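Local coordinates for bifunctional protein PutA (PDB 5UR2), which probably oxidises L-proline to L-glutamate in two steps, joining a flavin-dependent proline dehydrogenase to an NAD-dependent L-glutamate gamma-semialdehyde dehydrogenase, at residues 953-957 and 958-962; 722-725 and 726-729; 552-555 and 556-559; 767-770 and 771-775. All blocks are in the same frame, centred on the assembly; numbering follows the deposited sequence.

Interaction 1 of 4, residues 953-957 and 958-962; sequences SKTGG and PDYLK
The carbonyl oxygen of Gly957 takes two hydrogen bonds, one from Tyr960 N across the turn and one from a water. Gly957 closes a type II beta turn that starts at Lys954, in the loop between strands 950-951 and 965-973 of the aldehyde dehydrogenase fold. The bond from Tyr960 N to Gly957 O is 3.2 Å long and nearly straight at the hydrogen (172°), but the donor stands above the carbonyl plane, 49° out of it. The water donates to Gly957 O at 2.8 Å and accepts from Leu961 N. A second water bridges Lys954 O and Asp959 N, so two waters tie together backbone groups that do not meet directly. Tyr960 folds back over the turn: with CG anti to N (chi1 -175°), its ring runs alongside Thr955, whose CA packs over one ring face in a CH-pi contact, 4.0 Å from the centroid. Thr955 CG2 reaches Tyr960 CE1 at 3.6 Å. Beyond the contact, Tyr964 bonds to Tyr960 OH, and Asp959 forms a salt bridge with Lys962 of the second subunit and hydrogen bonds with Tyr627 and Tyr629 there, which places the loop at the dimer interface. The side chain of Ser953 lies about 4 Å from that of Glu746, a predicted active-site residue. A third water joins Ser953 OG to Tyr960 OH, 2.6 Å from the tyrosine oxygen.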
ATOM      1  N   SER B 953      -1.098  12.715  -9.983  1.00 22.92           N
ATOM      2  CA  SER B 953      -1.835  11.911 -10.960  1.00 26.06           C
ATOM      3  C   SER B 953      -0.933  10.800 -11.482  1.00 22.50           C
ATOM      4  O   SER B 953      -0.107  11.026 -12.370  1.00 18.99           O
ATOM      5  CB  SER B 953      -2.343  12.777 -12.117  1.00 30.34           C
ATOM      6  OG  SER B 953      -3.066  12.008 -13.061  1.00 24.98           O
ATOM      7  N   LYS B 954      -1.083   9.603 -10.927  1.00 21.49           N
ATOM      8  CA  LYS B 954      -0.449   8.399 -11.444  1.00 20.26           C
ATOM      9  C   LYS B 954      -1.571   7.379 -11.688  1.00 21.58           C
ATOM     10  O   LYS B 954      -1.809   6.494 -10.863  1.00 20.94           O
ATOM     11  CB  LYS B 954       0.605   7.905 -10.461  1.00 14.65           C
ATOM     12  CG  LYS B 954       1.573   6.909 -11.047  1.00 20.82           C
ATOM     13  CD  LYS B 954       2.298   7.483 -12.252  1.00 14.95           C
ATOM     14  CE  LYS B 954       3.644   6.777 -12.464  1.00 17.64           C
ATOM     15  NZ  LYS B 954       4.195   7.100 -13.830  1.00 16.86           N
ATOM     16  N   THR B 955      -2.276   7.525 -12.815  1.00 19.14           N
ATOM     17  CA  THR B 955      -3.511   6.782 -13.063  1.00 17.01           C
ATOM     18  C   THR B 955      -3.231   5.300 -13.272  1.00 21.32           C
ATOM     19  O   THR B 955      -2.150   4.907 -13.717  1.00 19.78           O
ATOM     20  CB  THR B 955      -4.246   7.330 -14.298  1.00 21.28           C
ATOM     21  OG1 THR B 955      -3.450   7.120 -15.474  1.00 20.01           O
ATOM     22  CG2 THR B 955      -4.482   8.839 -14.162  1.00 18.68           C
ATOM     23  N   GLY B 956      -4.224   4.469 -12.943  1.00 21.15           N
ATOM     24  CA  GLY B 956      -4.080   3.048 -13.171  1.00 15.39           C
ATOM     25  C   GLY B 956      -2.991   2.373 -12.352  1.00 21.56           C
ATOM     26  O   GLY B 956      -2.477   1.324 -12.759  1.00 19.45           O
ATOM     27  N   GLY B 957      -2.611   2.953 -11.216  1.00 15.24           N
ATOM     28  CA  GLY B 957      -1.632   2.355 -10.334  1.00 14.84           C
ATOM     29  C   GLY B 957      -2.101   2.388  -8.896  1.00 20.72           C
ATOM     30  O   GLY B 957      -3.133   2.979  -8.567  1.00 18.73           O
ATOM     31  N   PRO B 958      -1.318   1.795  -7.996  1.00 18.53           N
ATOM     32  CA  PRO B 958      -1.804   1.535  -6.635  1.00 21.87           C
ATOM     33  C   PRO B 958      -1.848   2.750  -5.707  1.00 23.22           C
ATOM     34  O   PRO B 958      -2.255   2.593  -4.550  1.00 24.15           O
ATOM     35  CB  PRO B 958      -0.796   0.490  -6.120  1.00 18.79           C
ATOM     36  CG  PRO B 958       0.487   0.840  -6.847  1.00 20.95           C
ATOM     37  CD  PRO B 958       0.060   1.327  -8.207  1.00 17.05           C
ATOM     38  N   ASP B 959      -1.463   3.956  -6.148  1.00 20.05           N
ATOM     39  CA  ASP B 959      -1.621   5.151  -5.318  1.00 16.96           C
ATOM     40  C   ASP B 959      -2.785   6.023  -5.761  1.00 18.30           C
ATOM     41  O   ASP B 959      -3.145   6.959  -5.040  1.00 19.80           O
ATOM     42  CB  ASP B 959      -0.329   6.009  -5.310  1.00 17.25           C
ATOM     43  CG  ASP B 959       0.867   5.276  -4.687  1.00 24.11           C
ATOM     44  OD1 ASP B 959       0.664   4.475  -3.740  1.00 20.69           O
ATOM     45  OD2 ASP B 959       2.004   5.461  -5.182  1.00 25.95           O
ATOM     46  N   TYR B 960      -3.387   5.744  -6.921  1.00 14.15           N
ATOM     47  CA  TYR B 960      -4.249   6.744  -7.554  1.00 13.80           C
ATOM     48  C   TYR B 960      -5.560   6.950  -6.795  1.00 24.34           C
ATOM     49  O   TYR B 960      -5.960   8.091  -6.530  1.00 20.55           O
ATOM     50  CB  TYR B 960      -4.538   6.359  -8.994  1.00 17.28           C
ATOM     51  CG  TYR B 960      -5.315   7.423  -9.715  1.00 17.00           C
ATOM     52  CD1 TYR B 960      -4.703   8.621 -10.080  1.00 17.86           C
ATOM     53  CD2 TYR B 960      -6.645   7.247 -10.019  1.00 16.48           C
ATOM     54  CE1 TYR B 960      -5.397   9.616 -10.743  1.00 18.89           C
ATOM     55  CE2 TYR B 960      -7.361   8.239 -10.695  1.00 21.83           C
ATOM     56  CZ  TYR B 960      -6.727   9.423 -11.048  1.00 19.74           C
ATOM     57  OH  TYR B 960      -7.414  10.413 -11.698  1.00 22.62           O
ATOM     58  N   LEU B 961      -6.252   5.860  -6.459  1.00 20.40           N
ATOM     59  CA  LEU B 961      -7.566   5.961  -5.829  1.00 20.95           C
ATOM     60  C   LEU B 961      -7.518   6.722  -4.500  1.00 21.11           C
ATOM     61  O   LEU B 961      -8.481   7.429  -4.157  1.00 21.25           O
ATOM     62  CB  LEU B 961      -8.140   4.560  -5.616  1.00 17.05           C
ATOM     63  CG  LEU B 961      -9.602   4.484  -5.197  1.00 25.38           C
ATOM     64  CD1 LEU B 961     -10.457   5.242  -6.226  1.00 23.75           C
ATOM     65  CD2 LEU B 961     -10.031   3.017  -5.057  1.00 25.37           C
ATOM     66  N   LYS B 962      -6.413   6.605  -3.754  1.00 17.61           N
ATOM     67  CA  LYS B 962      -6.281   7.281  -2.463  1.00 22.59           C
ATOM     68  C   LYS B 962      -6.303   8.804  -2.577  1.00 21.19           C
ATOM     69  O   LYS B 962      -6.645   9.487  -1.597  1.00 19.55           O
ATOM     70  CB  LYS B 962      -4.987   6.842  -1.773  1.00 18.62           C
ATOM     71  CG  LYS B 962      -4.963   5.350  -1.389  1.00 18.62           C
ATOM     72  CD  LYS B 962      -3.594   4.974  -0.857  1.00 21.32           C
ATOM     73  CE  LYS B 962      -3.539   3.532  -0.451  1.00 21.65           C
ATOM     74  NZ  LYS B 962      -2.259   3.211   0.231  1.00 18.60           N
TER
HETATM   75  O   HOH W   1      -5.854  11.871 -13.234  1.00 20.40           O
HETATM   76  O   HOH W   2      -0.697   5.059  -8.693  1.00 20.32           O
HETATM   77  O   HOH W   3      -5.638   3.378  -7.444  1.00 19.54           O

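Interaction 2 of 4, residues 722-725 and 726-729; sequences VGLH and IMNR
Four successive i to i+4 bonds, from Ile726 N to Val722 O through Arg729 N to His725 O, make 722-729 a regular alpha-helical run within helix 720-730, and its side chains meet in three pairs. On the outer side, the aliphatic chain of Arg729 lies over the imidazole of His725. Arg729 CG sits 3.8 Å from the ring centroid, a CH-pi contact displaced toward the rim, with His725 NE2 the nearest ring atom at 3.5 Å. The arginine chain is bent at chi2 (-50°) and again at chi3, which turns its guanidinium away from the ring, the two planes 34° apart. Both polar ends turn to the preceding helix 698-707: Glu703 accepts from His725 NE2 and pairs only weakly with Arg729 NE. One helical turn earlier, Val722 CG1 touches Ile726 CD1 at 3.8 Å, and these two side chains pack against Phe716 of strand 711-717, Ile726 also reaching Ile714. In the third pair, Leu724 with Met727, the methionine bends at chi3 (-60°), carrying CE back toward Leu724 CD2, though their 3.3 Å separation is unusually short and the placement doubtful; Val733 and Val740 of the second subunit pack on Leu724 and Met727. An apolar sheet-facing side, a polar side and a side at the subunit interface thus belong to the helix of a beta-alpha-beta unit, strand 711-717, helix 720-730 and strand 742-746, in the Rossmann-type NAD-binding domain of aldehyde dehydrogenases.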
ATOM      1  N   VAL B 722      -3.878  25.827 -18.447  1.00 37.18           N
ATOM      2  CA  VAL B 722      -5.103  25.662 -17.670  1.00 33.79           C
ATOM      3  C   VAL B 722      -4.787  25.056 -16.304  1.00 24.67           C
ATOM      4  O   VAL B 722      -5.351  25.467 -15.281  1.00 25.28           O
ATOM      5  CB  VAL B 722      -6.121  24.816 -18.457  1.00 35.67           C
ATOM      6  CG1 VAL B 722      -7.434  24.738 -17.703  1.00 30.41           C
ATOM      7  CG2 VAL B 722      -6.331  25.409 -19.844  1.00 41.74           C
ATOM      8  N   GLY B 723      -3.888  24.064 -16.274  1.00 28.67           N
ATOM      9  CA  GLY B 723      -3.520  23.416 -15.023  1.00 25.45           C
ATOM     10  C   GLY B 723      -2.966  24.382 -13.995  1.00 30.51           C
ATOM     11  O   GLY B 723      -3.321  24.323 -12.816  1.00 28.38           O
ATOM     12  N   LEU B 724      -2.069  25.270 -14.425  1.00 27.83           N
ATOM     13  CA  LEU B 724      -1.547  26.276 -13.515  1.00 25.43           C
ATOM     14  C   LEU B 724      -2.655  27.208 -13.040  1.00 33.15           C
ATOM     15  O   LEU B 724      -2.700  27.572 -11.859  1.00 37.53           O
ATOM     16  CB  LEU B 724      -0.422  27.069 -14.187  1.00 22.93           C
ATOM     17  CG  LEU B 724       0.758  26.188 -14.615  1.00 40.00           C
ATOM     18  CD1 LEU B 724       1.909  27.022 -15.131  1.00 45.79           C
ATOM     19  CD2 LEU B 724       1.212  25.247 -13.506  1.00 34.90           C
ATOM     20  N   HIS B 725      -3.558  27.608 -13.945  1.00 30.66           N
ATOM     21  CA  HIS B 725      -4.665  28.480 -13.552  1.00 29.68           C
ATOM     22  C   HIS B 725      -5.544  27.797 -12.510  1.00 27.59           C
ATOM     23  O   HIS B 725      -5.889  28.391 -11.481  1.00 31.98           O
ATOM     24  CB  HIS B 725      -5.501  28.866 -14.784  1.00 33.73           C
ATOM     25  CG  HIS B 725      -6.741  29.647 -14.457  1.00 35.18           C
ATOM     26  ND1 HIS B 725      -6.717  30.972 -14.080  1.00 38.48           N
ATOM     27  CD2 HIS B 725      -8.035  29.256 -14.367  1.00 34.68           C
ATOM     28  CE1 HIS B 725      -7.947  31.379 -13.821  1.00 37.77           C
ATOM     29  NE2 HIS B 725      -8.765  30.352 -13.975  1.00 38.57           N
ATOM     30  N   ILE B 726      -5.876  26.523 -12.747  1.00 26.84           N
ATOM     31  CA  ILE B 726      -6.731  25.770 -11.829  1.00 25.20           C
ATOM     32  C   ILE B 726      -6.063  25.631 -10.467  1.00 28.64           C
ATOM     33  O   ILE B 726      -6.703  25.799  -9.423  1.00 22.47           O
ATOM     34  CB  ILE B 726      -7.062  24.392 -12.428  1.00 22.18           C
ATOM     35  CG1 ILE B 726      -8.057  24.542 -13.582  1.00 18.39           C
ATOM     36  CG2 ILE B 726      -7.600  23.459 -11.328  1.00 24.02           C
ATOM     37  CD1 ILE B 726      -8.371  23.250 -14.307  1.00 23.72           C
ATOM     38  N   MET B 727      -4.767  25.329 -10.450  1.00 29.10           N
ATOM     39  CA  MET B 727      -4.104  25.166  -9.164  1.00 32.68           C
ATOM     40  C   MET B 727      -4.078  26.483  -8.409  1.00 31.30           C
ATOM     41  O   MET B 727      -4.222  26.505  -7.183  1.00 27.74           O
ATOM     42  CB  MET B 727      -2.687  24.622  -9.357  1.00 34.48           C
ATOM     43  CG  MET B 727      -2.660  23.160  -9.741  1.00 38.79           C
ATOM     44  SD  MET B 727      -0.976  22.515  -9.799  1.00 44.17           S
ATOM     45  CE  MET B 727      -0.297  23.584 -11.035  1.00 40.42           C
ATOM     46  N   ASN B 728      -3.951  27.586  -9.134  1.00 34.57           N
ATOM     47  CA  ASN B 728      -4.023  28.897  -8.510  1.00 31.98           C
ATOM     48  C   ASN B 728      -5.407  29.151  -7.918  1.00 32.04           C
ATOM     49  O   ASN B 728      -5.537  29.559  -6.756  1.00 31.44           O
ATOM     50  CB  ASN B 728      -3.669  29.949  -9.550  1.00 38.98           C
ATOM     51  CG  ASN B 728      -3.023  31.130  -8.948  1.00 49.58           C
ATOM     52  OD1 ASN B 728      -3.698  32.109  -8.644  1.00 58.69           O
ATOM     53  ND2 ASN B 728      -1.703  31.050  -8.724  1.00 49.66           N
ATOM     54  N   ARG B 729      -6.458  28.891  -8.700  1.00 30.60           N
ATOM     55  CA  ARG B 729      -7.815  29.124  -8.208  1.00 33.69           C
ATOM     56  C   ARG B 729      -8.154  28.208  -7.040  1.00 27.83           C
ATOM     57  O   ARG B 729      -8.867  28.612  -6.115  1.00 26.74           O
ATOM     58  CB  ARG B 729      -8.832  28.938  -9.336  1.00 38.48           C
ATOM     59  CG  ARG B 729      -8.728  29.928 -10.522  1.00 46.08           C
ATOM     60  CD  ARG B 729      -8.659  31.383 -10.088  1.00 54.75           C
ATOM     61  NE  ARG B 729      -9.670  31.653  -9.080  1.00 63.24           N
ATOM     62  CZ  ARG B 729      -9.642  32.686  -8.247  1.00 71.22           C
ATOM     63  NH1 ARG B 729     -10.594  32.813  -7.340  1.00 77.14           N
ATOM     64  NH2 ARG B 729      -8.661  33.579  -8.308  1.00 67.83           N
TER

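Interaction 3 of 4, residues 552-555 and 556-559; sequences VPCE and QRAA
Val552 and Arg557 meet at the start of helix 554-570, where Pro553 holds the N-cap position, in the aldehyde dehydrogenase part of the chain. Among the backbone bonds, Arg557 N to Pro553 O (3.0 Å) closes the first turn, and Gln556 N adds a weak bond to the same oxygen. Ala558 N to Cys554 O and Ala559 N to Glu555 O carry the pattern on.

The van der Waals contacts join the residues before the helix to its first turn. Val552 CG1 touches Arg557 CG at 3.6 Å and Gln556 CB at 3.8 Å, its branch crossing the glutamine chain at about a right angle. Gln556 extends beyond CG, so its amide lies beside the pyrrolidine ring, NE2 3.3 Å from Pro553 CG.

The polar ends find partners in the rest of the fold. Glu555 OE1 forms a salt bridge with Arg609 of helix 587-611, the helix against which Ala558 and Cys554 also pack. Arg557 bends at chi3 (-52°), which folds its guanidinium back over residues 552-554; NE bonds to Val657 O. Cys554 CA faces the centre of that flat group, while Arg557 NH1 reaches Val552 O at 2.8 Å in a weak, strongly angled bond (118° at the hydrogen).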
ATOM      1  N   VAL B 552     -23.092   4.554   1.087  1.00 20.05           N
ATOM      2  CA  VAL B 552     -23.333   3.298   0.360  1.00 19.79           C
ATOM      3  C   VAL B 552     -22.124   2.385   0.547  1.00 19.92           C
ATOM      4  O   VAL B 552     -20.981   2.840   0.362  1.00 20.30           O
ATOM      5  CB  VAL B 552     -23.594   3.567  -1.130  1.00 18.55           C
ATOM      6  CG1 VAL B 552     -23.676   2.239  -1.889  1.00 15.11           C
ATOM      7  CG2 VAL B 552     -24.911   4.367  -1.332  1.00 15.52           C
ATOM      8  N   PRO B 553     -22.309   1.121   0.948  1.00 22.77           N
ATOM      9  CA  PRO B 553     -21.151   0.240   1.177  1.00 24.22           C
ATOM     10  C   PRO B 553     -20.261   0.126  -0.057  1.00 21.52           C
ATOM     11  O   PRO B 553     -20.730   0.139  -1.205  1.00 23.12           O
ATOM     12  CB  PRO B 553     -21.794  -1.113   1.521  1.00 26.69           C
ATOM     13  CG  PRO B 553     -23.138  -0.769   2.056  1.00 26.90           C
ATOM     14  CD  PRO B 553     -23.582   0.454   1.275  1.00 26.29           C
ATOM     15  N   CYS B 554     -18.957   0.001   0.201  1.00 20.65           N
ATOM     16  CA  CYS B 554     -17.976  -0.065  -0.879  1.00 17.66           C
ATOM     17  C   CYS B 554     -18.336  -1.118  -1.913  1.00 17.54           C
ATOM     18  O   CYS B 554     -18.249  -0.862  -3.118  1.00 19.82           O
ATOM     19  CB  CYS B 554     -16.587  -0.347  -0.303  1.00 22.36           C
ATOM     20  SG  CYS B 554     -15.989   0.943   0.836  1.00 26.75           S
ATOM     21  N   GLU B 555     -18.752  -2.306  -1.459  1.00 17.79           N
ATOM     22  CA  GLU B 555     -19.092  -3.393  -2.376  1.00 24.08           C
ATOM     23  C   GLU B 555     -20.199  -2.990  -3.346  1.00 21.48           C
ATOM     24  O   GLU B 555     -20.153  -3.349  -4.528  1.00 22.30           O
ATOM     25  CB  GLU B 555     -19.495  -4.640  -1.582  1.00 27.31           C
ATOM     26  CG  GLU B 555     -20.006  -5.804  -2.438  1.00 34.67           C
ATOM     27  CD  GLU B 555     -19.042  -6.206  -3.549  1.00 35.00           C
ATOM     28  OE1 GLU B 555     -17.813  -6.274  -3.291  1.00 25.06           O
ATOM     29  OE2 GLU B 555     -19.521  -6.428  -4.688  1.00 40.72           O
ATOM     30  N   GLN B 556     -21.208  -2.253  -2.863  1.00 19.38           N
ATOM     31  CA  GLN B 556     -22.309  -1.830  -3.730  1.00 23.10           C
ATOM     32  C   GLN B 556     -21.867  -0.726  -4.688  1.00 20.84           C
ATOM     33  O   GLN B 556     -22.319  -0.679  -5.835  1.00 18.32           O
ATOM     34  CB  GLN B 556     -23.501  -1.377  -2.881  1.00 18.94           C
ATOM     35  CG  GLN B 556     -24.144  -2.509  -2.090  1.00 17.62           C
ATOM     36  CD  GLN B 556     -25.148  -2.039  -1.023  1.00 33.61           C
ATOM     37  OE1 GLN B 556     -25.975  -1.143  -1.248  1.00 31.27           O
ATOM     38  NE2 GLN B 556     -25.072  -2.663   0.156  1.00 37.73           N
ATOM     39  N   ARG B 557     -20.996   0.179  -4.238  1.00 19.83           N
ATOM     40  CA  ARG B 557     -20.479   1.185  -5.165  1.00 24.76           C
ATOM     41  C   ARG B 557     -19.617   0.532  -6.238  1.00 21.09           C
ATOM     42  O   ARG B 557     -19.736   0.862  -7.426  1.00 21.49           O
ATOM     43  CB  ARG B 557     -19.696   2.267  -4.420  1.00 25.48           C
ATOM     44  CG  ARG B 557     -20.463   2.917  -3.274  1.00 21.37           C
ATOM     45  CD  ARG B 557     -19.786   4.219  -2.796  1.00 16.10           C
ATOM     46  NE  ARG B 557     -18.367   4.058  -2.486  1.00 18.10           N
ATOM     47  CZ  ARG B 557     -17.863   4.108  -1.261  1.00 20.65           C
ATOM     48  NH1 ARG B 557     -18.671   4.301  -0.226  1.00 18.02           N
ATOM     49  NH2 ARG B 557     -16.556   3.965  -1.070  1.00 14.50           N
ATOM     50  N   ALA B 558     -18.778  -0.430  -5.834  1.00 16.83           N
ATOM     51  CA  ALA B 558     -17.947  -1.156  -6.790  1.00 16.16           C
ATOM     52  C   ALA B 558     -18.791  -1.955  -7.783  1.00 20.28           C
ATOM     53  O   ALA B 558     -18.432  -2.058  -8.964  1.00 16.81           O
ATOM     54  CB  ALA B 558     -16.982  -2.077  -6.047  1.00 14.18           C
ATOM     55  N   ALA B 559     -19.907  -2.539  -7.322  1.00 15.97           N
ATOM     56  CA  ALA B 559     -20.774  -3.300  -8.223  1.00 18.36           C
ATOM     57  C   ALA B 559     -21.417  -2.396  -9.280  1.00 20.39           C
ATOM     58  O   ALA B 559     -21.625  -2.815 -10.426  1.00 24.04           O
ATOM     59  CB  ALA B 559     -21.845  -4.042  -7.416  1.00 16.54           C
TER

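Interaction 4 of 4, residues 767-770 and 771-775; sequences GVIY and SAFGF
Ile769 and Phe773, one helical turn apart, cross at a slant: Ile769 CD1 approaches the phenyl ring at its edge, in plane, 3.9 Å from Phe773 CE2, while Ala772 CB lies over the centre of one ring face. Two like torsions bring the pair together. Ile769 CG1 and Phe773 CG both stand anti to the carbonyl carbon (chi1 -72° in Ile769, -61° in Phe773), and Ile769 bends again at chi2, which turns CD1 to the ring. Around them, Leu800 and Ala804 of helix 790-806 pack on Ile769, and Val881 of strand 880-886 packs on Phe773. Helix 761-773 itself links strands 751-755 and 783-789 in a beta-alpha-beta unit.

Tyr770 points elsewhere, its ring lying obliquely near Gly774 CA (3.9 Å from CE1) and its hydroxyl bonded to Glu589. Ser771 instead turns its hydroxyl back along the helix: OG donates to Gly767 O at 2.8 Å, and Ser771 N donates to the same oxygen at 2.9 Å. The two come from opposite faces of the carbonyl plane. Gly774 is the first residue to leave the helical conformation, yet its N still bonds to Tyr770 O at 2.9 Å, closing the last turn. The chemistry implies that the buried serine hydroxyl is well satisfied, donating within the helix while also bonded to Ile933 N, amid otherwise largely apolar packing.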
ATOM      1  N   GLY B 767       8.715   1.843 -33.467  1.00 25.32           N
ATOM      2  CA  GLY B 767       8.293   2.456 -32.215  1.00 23.79           C
ATOM      3  C   GLY B 767       8.185   3.973 -32.296  1.00 26.30           C
ATOM      4  O   GLY B 767       7.227   4.564 -31.790  1.00 20.69           O
ATOM      5  N   VAL B 768       9.147   4.623 -32.958  1.00 19.07           N
ATOM      6  CA  VAL B 768       9.115   6.083 -33.037  1.00 27.05           C
ATOM      7  C   VAL B 768       7.970   6.566 -33.938  1.00 27.87           C
ATOM      8  O   VAL B 768       7.262   7.535 -33.608  1.00 25.60           O
ATOM      9  CB  VAL B 768      10.487   6.611 -33.485  1.00 28.59           C
ATOM     10  CG1 VAL B 768      10.393   8.047 -33.896  1.00 20.60           C
ATOM     11  CG2 VAL B 768      11.491   6.458 -32.357  1.00 21.15           C
ATOM     12  N   ILE B 769       7.758   5.905 -35.079  1.00 26.42           N
ATOM     13  CA  ILE B 769       6.660   6.295 -35.971  1.00 23.70           C
ATOM     14  C   ILE B 769       5.332   6.255 -35.225  1.00 25.11           C
ATOM     15  O   ILE B 769       4.573   7.234 -35.222  1.00 21.16           O
ATOM     16  CB  ILE B 769       6.622   5.404 -37.231  1.00 25.87           C
ATOM     17  CG1 ILE B 769       7.784   5.735 -38.151  1.00 24.12           C
ATOM     18  CG2 ILE B 769       5.341   5.633 -38.024  1.00 21.48           C
ATOM     19  CD1 ILE B 769       7.631   7.093 -38.807  1.00 20.95           C
ATOM     20  N   TYR B 770       5.042   5.140 -34.553  1.00 28.21           N
ATOM     21  CA  TYR B 770       3.756   5.055 -33.874  1.00 23.55           C
ATOM     22  C   TYR B 770       3.693   6.007 -32.691  1.00 19.82           C
ATOM     23  O   TYR B 770       2.654   6.639 -32.459  1.00 21.30           O
ATOM     24  CB  TYR B 770       3.435   3.620 -33.432  1.00 17.37           C
ATOM     25  CG  TYR B 770       2.132   3.599 -32.667  1.00 21.38           C
ATOM     26  CD1 TYR B 770       0.948   3.913 -33.304  1.00 24.33           C
ATOM     27  CD2 TYR B 770       2.092   3.337 -31.285  1.00 20.19           C
ATOM     28  CE1 TYR B 770      -0.257   3.937 -32.618  1.00 26.96           C
ATOM     29  CE2 TYR B 770       0.889   3.348 -30.591  1.00 21.24           C
ATOM     30  CZ  TYR B 770      -0.288   3.663 -31.272  1.00 28.46           C
ATOM     31  OH  TYR B 770      -1.508   3.706 -30.627  1.00 25.47           O
ATOM     32  N   SER B 771       4.794   6.150 -31.946  1.00 25.68           N
ATOM     33  CA  SER B 771       4.803   7.084 -30.811  1.00 23.30           C
ATOM     34  C   SER B 771       4.620   8.537 -31.257  1.00 25.41           C
ATOM     35  O   SER B 771       4.038   9.352 -30.519  1.00 21.95           O
ATOM     36  CB  SER B 771       6.103   6.936 -30.010  1.00 25.26           C
ATOM     37  OG  SER B 771       6.233   5.650 -29.408  1.00 23.76           O
ATOM     38  N   ALA B 772       5.130   8.887 -32.441  1.00 24.29           N
ATOM     39  CA  ALA B 772       5.079  10.254 -32.941  1.00 27.32           C
ATOM     40  C   ALA B 772       3.800  10.563 -33.708  1.00 33.90           C
ATOM     41  O   ALA B 772       3.272  11.673 -33.589  1.00 37.11           O
ATOM     42  CB  ALA B 772       6.280  10.533 -33.845  1.00 29.58           C
ATOM     43  N   PHE B 773       3.288   9.618 -34.505  1.00 26.46           N
ATOM     44  CA  PHE B 773       2.183   9.917 -35.401  1.00 22.00           C
ATOM     45  C   PHE B 773       0.882   9.196 -35.045  1.00 23.90           C
ATOM     46  O   PHE B 773      -0.164   9.527 -35.611  1.00 25.29           O
ATOM     47  CB  PHE B 773       2.587   9.609 -36.859  1.00 22.13           C
ATOM     48  CG  PHE B 773       3.763  10.438 -37.353  1.00 24.89           C
ATOM     49  CD1 PHE B 773       3.770  11.824 -37.204  1.00 26.19           C
ATOM     50  CD2 PHE B 773       4.868   9.832 -37.949  1.00 24.70           C
ATOM     51  CE1 PHE B 773       4.847  12.595 -37.653  1.00 28.98           C
ATOM     52  CE2 PHE B 773       5.958  10.604 -38.396  1.00 21.41           C
ATOM     53  CZ  PHE B 773       5.938  11.985 -38.254  1.00 21.84           C
ATOM     54  N   GLY B 774       0.898   8.255 -34.106  1.00 24.07           N
ATOM     55  CA  GLY B 774      -0.339   7.702 -33.579  1.00 23.95           C
ATOM     56  C   GLY B 774      -1.271   8.783 -33.052  1.00 26.00           C
ATOM     57  O   GLY B 774      -0.831   9.661 -32.304  1.00 26.76           O
ATOM     58  N   PHE B 775      -2.551   8.727 -33.456  1.00 25.77           N
ATOM     59  CA  PHE B 775      -3.572   9.762 -33.266  1.00 23.24           C
ATOM     60  C   PHE B 775      -3.005  11.139 -33.608  1.00 22.74           C
ATOM     61  O   PHE B 775      -3.301  12.141 -32.942  1.00 21.42           O
ATOM     62  CB  PHE B 775      -4.172   9.728 -31.854  1.00 20.85           C
ATOM     63  CG  PHE B 775      -5.456  10.514 -31.730  1.00 27.01           C
ATOM     64  CD1 PHE B 775      -6.344  10.593 -32.801  1.00 27.52           C
ATOM     65  CD2 PHE B 775      -5.773  11.186 -30.549  1.00 25.01           C
ATOM     66  CE1 PHE B 775      -7.538  11.344 -32.710  1.00 21.74           C
ATOM     67  CE2 PHE B 775      -6.949  11.936 -30.441  1.00 23.02           C
ATOM     68  CZ  PHE B 775      -7.836  12.014 -31.524  1.00 27.56           C
TER

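All four contacts are local, within the aldehyde dehydrogenase part of the chain, and none touches another. Interaction 4 is the most buried, inside one beta-alpha-beta unit, and joins an apolar pair to a serine-carbonyl bond. Interaction 2 belongs to another such unit, but its helix is only partly buried and divides into apolar and polar sides. Interaction 3, partly buried with several residues exposed, opens a helix at a proline N-cap, its regular helical bonds joined by a weak arginine bond to a backbone carbonyl. Interaction 1 has no regular helix and relies on a turn and bridging waters. Interactions 1 and 2 both reach the second subunit, the former through charges and hydroxyls, the latter through apolar packing.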